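Local coordinates for putative glutaryl-CoA dehydrogenase (Thermus thermophilus, PDB 2EBA), which belongs to the acyl-CoA dehydrogenase family of flavoproteins and binds flavin-adenine dinucleotide in a tetrameric assembly, at residues E365-H368 against D369-T372; L320-R323 against Q324-K328. All coordinates share one frame; numbering follows the deposited sequence.

Both contacts belong to the helical C-terminal part of an acyl-CoA dehydrogenase fold, and their centres lie about 9 Å apart. Contact 2 comes first along the chain, as a little over two turns of helix 315-340; contact 1 follows, where the loop after helix 351-361 enters helix 368-380. The two helices pack against each other through these residues: Lys322 NZ is 2.9 Å from Gly366 O and Arg323 NH2 is 3.1 Å from Thr372 OG1, both probable hydrogen bonds. Helix 315-340 thus bonds to the segment that carries FAD-contacting residues, and neighbouring subunits reach both contacts, so the flavin site lies close to a subunit interface.

Contact 1: E365-H368 against D369-T372; sequences EGTH and DVHT. With FAD (flavin-adenine dinucleotide), chain I.
Thr367 turns OG1 into the gap between its own backbone N and carbonyl carbon (chi1 59°), while Val370 sets CG1 beside its backbone N, and the two meet with OG1 3.2 Å from CG1. This is a helix N-cap: Thr367 precedes helix 368-380, and its OG1 accepts a weak capping bond from Val370 N at 3.4 Å. The same hydroxyl reaches the ligand, since OG1 lies 2.9 Å from O2B of FAD in a hydrogen bond whose direction is not fixed. One side chain thus links the start of the helix to the adenosine ribose.

The first turn closes behind it. His371 N bonds to Thr367 O with an N-H...O angle of 166°, and Thr372 N bonds to His368 O. The carboxylate of Asp369 has its salt bridge with Lys286 of the second subunit, and its CB stands 3.5 Å from FAD O2B.

His371 turns its ring toward the loop, and Val370 CG2 sits over the centre of one ring face, 4.0 Å above the plane. Ser319 bonds to ND1 and so helps fix the rotation of the ring. The Gly366 backbone passes close by, its CA 3.4 Å from Val370 CG2. The other ring nitrogen, NE2, donates to Glu365 O, which also accepts from Arg245 NE. The NE2 bond is bent, with an N-H...O angle of 135°, although Glu365 O lies near the ring plane and receives the N-H on a lone pair, 3.0 Å from NE2.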
loop_
_atom_site.group_PDB
_atom_site.type_symbol
_atom_site.label_atom_id
_atom_site.label_comp_id
_atom_site.label_asym_id
_atom_site.label_seq_id
_atom_site.Cartn_x
_atom_site.Cartn_y
_atom_site.Cartn_z
ATOM N N GLU A 365 2.569 -9.126 -22.356
ATOM C CA GLU A 365 1.528 -10.129 -22.174
ATOM C C GLU A 365 0.395 -9.522 -21.346
ATOM O O GLU A 365 -0.201 -10.185 -20.494
ATOM C CB GLU A 365 2.107 -11.358 -21.480
ATOM C CG GLU A 365 3.221 -12.011 -22.281
ATOM C CD GLU A 365 2.739 -13.182 -23.108
ATOM O OE1 GLU A 365 1.532 -13.246 -23.406
ATOM O OE2 GLU A 365 3.568 -14.041 -23.471
ATOM N N GLY A 366 0.102 -8.255 -21.630
ATOM C CA GLY A 366 -0.950 -7.542 -20.921
ATOM C C GLY A 366 -0.414 -6.886 -19.667
ATOM O O GLY A 366 -0.007 -7.583 -18.755
ATOM N N THR A 367 -0.384 -5.558 -19.614
ATOM C CA THR A 367 0.110 -4.868 -18.423
ATOM C C THR A 367 -0.809 -5.081 -17.211
ATOM O O THR A 367 -1.929 -5.585 -17.338
ATOM C CB THR A 367 0.235 -3.342 -18.632
ATOM O OG1 THR A 367 -1.041 -2.797 -18.983
ATOM C CG2 THR A 367 1.223 -3.030 -19.708
ATOM N N HIS A 368 -0.335 -4.670 -16.038
ATOM C CA HIS A 368 -1.111 -4.814 -14.815
ATOM C C HIS A 368 -2.492 -4.216 -14.994
ATOM O O HIS A 368 -3.495 -4.837 -14.670
ATOM C CB HIS A 368 -0.395 -4.133 -13.652
ATOM C CG HIS A 368 -0.991 -4.443 -12.317
ATOM N ND1 HIS A 368 -2.064 -3.749 -11.800
ATOM C CD2 HIS A 368 -0.697 -5.407 -11.413
ATOM C CE1 HIS A 368 -2.405 -4.271 -10.634
ATOM N NE2 HIS A 368 -1.590 -5.279 -10.379
ATOM N N ASP A 369 -2.537 -3.012 -15.540
ATOM C CA ASP A 369 -3.798 -2.333 -15.766
ATOM C C ASP A 369 -4.738 -2.954 -16.806
ATOM O O ASP A 369 -5.954 -2.899 -16.630
ATOM C CB ASP A 369 -3.544 -0.860 -16.097
ATOM C CG ASP A 369 -3.030 -0.083 -14.898
ATOM O OD1 ASP A 369 -3.458 -0.391 -13.772
ATOM O OD2 ASP A 369 -2.214 0.842 -15.067
ATOM N N VAL A 370 -4.224 -3.534 -17.884
ATOM C CA VAL A 370 -5.160 -4.130 -18.832
ATOM C C VAL A 370 -5.868 -5.325 -18.184
ATOM O O VAL A 370 -7.059 -5.547 -18.398
ATOM C CB VAL A 370 -4.482 -4.605 -20.155
ATOM C CG1 VAL A 370 -3.641 -3.491 -20.738
ATOM C CG2 VAL A 370 -3.672 -5.852 -19.923
ATOM N N HIS A 371 -5.140 -6.090 -17.379
ATOM C CA HIS A 371 -5.736 -7.250 -16.736
ATOM C C HIS A 371 -6.791 -6.794 -15.744
ATOM O O HIS A 371 -7.830 -7.433 -15.590
ATOM C CB HIS A 371 -4.652 -8.078 -16.058
ATOM C CG HIS A 371 -3.703 -8.713 -17.022
ATOM N ND1 HIS A 371 -4.113 -9.613 -17.983
ATOM C CD2 HIS A 371 -2.367 -8.563 -17.194
ATOM C CE1 HIS A 371 -3.071 -9.988 -18.704
ATOM N NE2 HIS A 371 -2.001 -9.365 -18.248
ATOM N N THR A 372 -6.513 -5.679 -15.073
ATOM C CA THR A 372 -7.456 -5.107 -14.130
ATOM C C THR A 372 -8.748 -4.812 -14.891
ATOM O O THR A 372 -9.849 -5.084 -14.398
ATOM C CB THR A 372 -6.920 -3.789 -13.515
ATOM O OG1 THR A 372 -5.816 -4.077 -12.656
ATOM C CG2 THR A 372 -7.991 -3.095 -12.697
HETATM P PA FAD I . 1.285 1.199 -23.841
HETATM O O1A FAD I . 1.297 2.592 -24.433
HETATM O O2A FAD I . 0.343 0.146 -24.368
HETATM O O5B FAD I . 1.109 1.365 -22.239
HETATM C C5B FAD I . 1.727 2.263 -21.476
HETATM C C4B FAD I . 1.162 2.564 -20.112
HETATM O O4B FAD I . -0.403 2.816 -20.227
HETATM C C3B FAD I . 0.899 1.132 -19.394
HETATM O O3B FAD I . 0.872 1.441 -18.004
HETATM C C2B FAD I . -0.564 0.666 -19.576
HETATM O O2B FAD I . -1.083 0.069 -18.450
HETATM C C1B FAD I . -1.247 2.009 -19.628
HETATM N N9A FAD I . -2.499 1.803 -20.476
HETATM C C8A FAD I . -2.528 1.431 -21.746
HETATM N N7A FAD I . -3.851 1.400 -22.119
HETATM C C5A FAD I . -4.622 1.771 -21.060
HETATM C C6A FAD I . -6.032 1.927 -20.843
HETATM N N6A FAD I . -6.924 1.677 -21.817
HETATM N N1A FAD I . -6.478 2.334 -19.610
HETATM C C2A FAD I . -5.604 2.594 -18.591
HETATM N N3A FAD I . -4.251 2.450 -18.774
HETATM C C4A FAD I . -3.743 2.052 -19.998
HETATM N N1 FAD I . 4.841 -7.996 -27.853
HETATM C C2 FAD I . 4.578 -9.007 -28.748
HETATM O O2 FAD I . 3.558 -8.965 -29.456
HETATM N N3 FAD I . 5.443 -10.062 -28.866
HETATM C C4 FAD I . 6.582 -10.127 -28.100
HETATM O O4 FAD I . 7.363 -11.090 -28.234
HETATM C C4X FAD I . 6.872 -9.099 -27.179
HETATM N N5 FAD I . 8.020 -9.127 -26.414
HETATM C C5X FAD I . 8.326 -8.108 -25.543
HETATM C C6 FAD I . 9.534 -8.152 -24.799
HETATM C C7 FAD I . 9.874 -7.092 -23.921
HETATM C C7M FAD I . 11.187 -7.200 -23.174
HETATM C C8 FAD I . 8.989 -5.977 -23.773
HETATM C C8M FAD I . 9.274 -4.802 -22.861
HETATM C C9 FAD I . 7.793 -5.943 -24.510
HETATM C C9A FAD I . 7.427 -6.996 -25.413
HETATM N N10 FAD I . 6.247 -6.978 -26.187
HETATM C C10 FAD I . 5.969 -8.004 -27.061
HETATM C "C1'" FAD I . 5.290 -5.864 -26.121
HETATM C "C2'" FAD I . 4.539 -5.758 -24.826
HETATM O "O2'" FAD I . 3.436 -6.650 -24.852
HETATM C "C3'" FAD I . 4.145 -4.319 -24.667
HETATM O "O3'" FAD I . 5.244 -3.629 -24.079
HETATM C "C4'" FAD I . 2.917 -4.100 -23.791
HETATM O "O4'" FAD I . 1.719 -4.338 -24.537
HETATM C "C5'" FAD I . 2.879 -2.675 -23.274
HETATM O "O5'" FAD I . 2.491 -1.798 -24.313
HETATM P P FAD I . 3.363 -0.527 -24.814
HETATM O O1P FAD I . 4.812 -0.688 -24.473
HETATM O O2P FAD I . 3.028 -0.309 -26.269
HETATM O O3P FAD I . 2.807 0.657 -23.889
#

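Contact 2: L320-R323 against Q324-K328; sequences LAKR and QNVWK
Arg323 and Gln324 run side by side and point the same way, and Arg323 NH1 donates to Gln324 OE1 at 2.8 Å. The bond is bent, with an N-H...O angle of 135°, and the donor stands above the amide's carbonyl plane instead of on a lone pair; guanidinium and amide planes differ by 31°. The bend of Gln324 at chi2 (-54°) brings OE1 back beside the arginine, also 3.1 Å from Arg323 CD.

Both groups have further partners. NH1 also forms a salt bridge with Glu289 of the third subunit, NH2 bonds to Thr372, and Gln324 NE2 donates to Glu296 of that third subunit. Lys328 NZ forms salt bridges with Glu296 of its own chain and with Glu296 of the third subunit. Lys322 NZ is held by the carbonyls of Val361, Tyr364 and Gly366, while its CD passes 4.0 Å from Val326 CG2.

Along the backbone, the carbonyls of residues 320 to 323 are each matched by the amide four residues on, from Gln324 N to Leu320 O at 2.9 Å to Trp327 N to Arg323 O at 3.2 Å. Such i to i+4 bonding is that of a regular alpha helix, here one within the C-terminal helical domain of the acyl-CoA dehydrogenase fold, at a subunit interface.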
loop_
_atom_site.group_PDB
_atom_site.type_symbol
_atom_site.label_atom_id
_atom_site.label_comp_id
_atom_site.label_asym_id
_atom_site.label_seq_id
_atom_site.Cartn_x
_atom_site.Cartn_y
_atom_site.Cartn_z
ATOM N N LEU A 320 -6.336 -12.954 -14.123
ATOM C CA LEU A 320 -6.248 -12.797 -12.679
ATOM C C LEU A 320 -4.918 -13.328 -12.170
ATOM O O LEU A 320 -4.204 -12.632 -11.446
ATOM C CB LEU A 320 -7.397 -13.526 -11.981
ATOM C CG LEU A 320 -7.301 -13.547 -10.454
ATOM C CD1 LEU A 320 -7.328 -12.129 -9.935
ATOM C CD2 LEU A 320 -8.458 -14.313 -9.863
ATOM N N ALA A 321 -4.578 -14.552 -12.565
ATOM C CA ALA A 321 -3.336 -15.194 -12.143
ATOM C C ALA A 321 -2.061 -14.488 -12.624
ATOM O O ALA A 321 -1.095 -14.383 -11.880
ATOM C CB ALA A 321 -3.325 -16.649 -12.599
ATOM N N LYS A 322 -2.047 -14.019 -13.862
ATOM C CA LYS A 322 -0.872 -13.328 -14.380
ATOM C C LYS A 322 -0.676 -12.016 -13.619
ATOM O O LYS A 322 0.411 -11.714 -13.129
ATOM C CB LYS A 322 -1.046 -13.064 -15.879
ATOM C CG LYS A 322 0.221 -12.676 -16.601
ATOM C CD LYS A 322 0.492 -11.188 -16.524
ATOM C CE LYS A 322 1.662 -10.823 -17.426
ATOM N NZ LYS A 322 1.896 -9.351 -17.486
ATOM N N ARG A 323 -1.758 -11.255 -13.513
ATOM C CA ARG A 323 -1.763 -9.966 -12.830
ATOM C C ARG A 323 -1.282 -10.093 -11.401
ATOM O O ARG A 323 -0.335 -9.418 -11.001
ATOM C CB ARG A 323 -3.180 -9.396 -12.837
ATOM C CG ARG A 323 -3.336 -8.019 -12.215
ATOM C CD ARG A 323 -4.525 -8.031 -11.277
ATOM N NE ARG A 323 -5.077 -6.711 -11.032
ATOM C CZ ARG A 323 -5.775 -6.398 -9.952
ATOM N NH1 ARG A 323 -5.998 -7.307 -9.011
ATOM N NH2 ARG A 323 -6.265 -5.177 -9.823
ATOM N N GLN A 324 -1.929 -10.968 -10.634
ATOM C CA GLN A 324 -1.560 -11.166 -9.231
ATOM C C GLN A 324 -0.145 -11.697 -9.008
ATOM O O GLN A 324 0.630 -11.123 -8.246
ATOM C CB GLN A 324 -2.540 -12.114 -8.535
ATOM C CG GLN A 324 -3.957 -11.600 -8.410
ATOM C CD GLN A 324 -4.041 -10.242 -7.751
ATOM O OE1 GLN A 324 -4.099 -9.223 -8.430
ATOM N NE2 GLN A 324 -4.037 -10.220 -6.423
ATOM N N ASN A 325 0.197 -12.795 -9.671
ATOM C CA ASN A 325 1.509 -13.392 -9.479
ATOM C C ASN A 325 2.697 -12.536 -9.895
ATOM O O ASN A 325 3.698 -12.472 -9.187
ATOM C CB ASN A 325 1.580 -14.759 -10.181
ATOM C CG ASN A 325 0.647 -15.786 -9.554
ATOM O OD1 ASN A 325 0.642 -16.958 -9.939
ATOM N ND2 ASN A 325 -0.146 -15.348 -8.584
ATOM N N VAL A 326 2.610 -11.886 -11.045
ATOM C CA VAL A 326 3.728 -11.061 -11.491
ATOM C C VAL A 326 3.903 -9.852 -10.569
ATOM O O VAL A 326 5.026 -9.516 -10.191
ATOM C CB VAL A 326 3.536 -10.625 -12.981
ATOM C CG1 VAL A 326 4.697 -9.735 -13.438
ATOM C CG2 VAL A 326 3.445 -11.876 -13.871
ATOM N N TRP A 327 2.791 -9.227 -10.187
ATOM C CA TRP A 327 2.819 -8.070 -9.311
ATOM C C TRP A 327 3.535 -8.436 -8.027
ATOM O O TRP A 327 4.420 -7.717 -7.560
ATOM C CB TRP A 327 1.397 -7.635 -8.967
ATOM C CG TRP A 327 1.325 -6.412 -8.123
ATOM C CD1 TRP A 327 0.394 -6.136 -7.160
ATOM C CD2 TRP A 327 2.157 -5.250 -8.223
ATOM N NE1 TRP A 327 0.593 -4.873 -6.659
ATOM C CE2 TRP A 327 1.667 -4.305 -7.295
ATOM C CE3 TRP A 327 3.273 -4.914 -9.013
ATOM C CZ2 TRP A 327 2.251 -3.039 -7.133
ATOM C CZ3 TRP A 327 3.862 -3.647 -8.851
ATOM C CH2 TRP A 327 3.345 -2.731 -7.919
ATOM N N LYS A 328 3.131 -9.565 -7.457
ATOM C CA LYS A 328 3.706 -10.059 -6.209
ATOM C C LYS A 328 5.187 -10.344 -6.348
ATOM O O LYS A 328 5.968 -9.976 -5.483
ATOM C CB LYS A 328 2.956 -11.313 -5.738
ATOM C CG LYS A 328 1.550 -11.002 -5.265
ATOM C CD LYS A 328 0.729 -12.234 -4.953
ATOM C CE LYS A 328 -0.665 -11.818 -4.559
ATOM N NZ LYS A 328 -1.488 -13.021 -4.271
#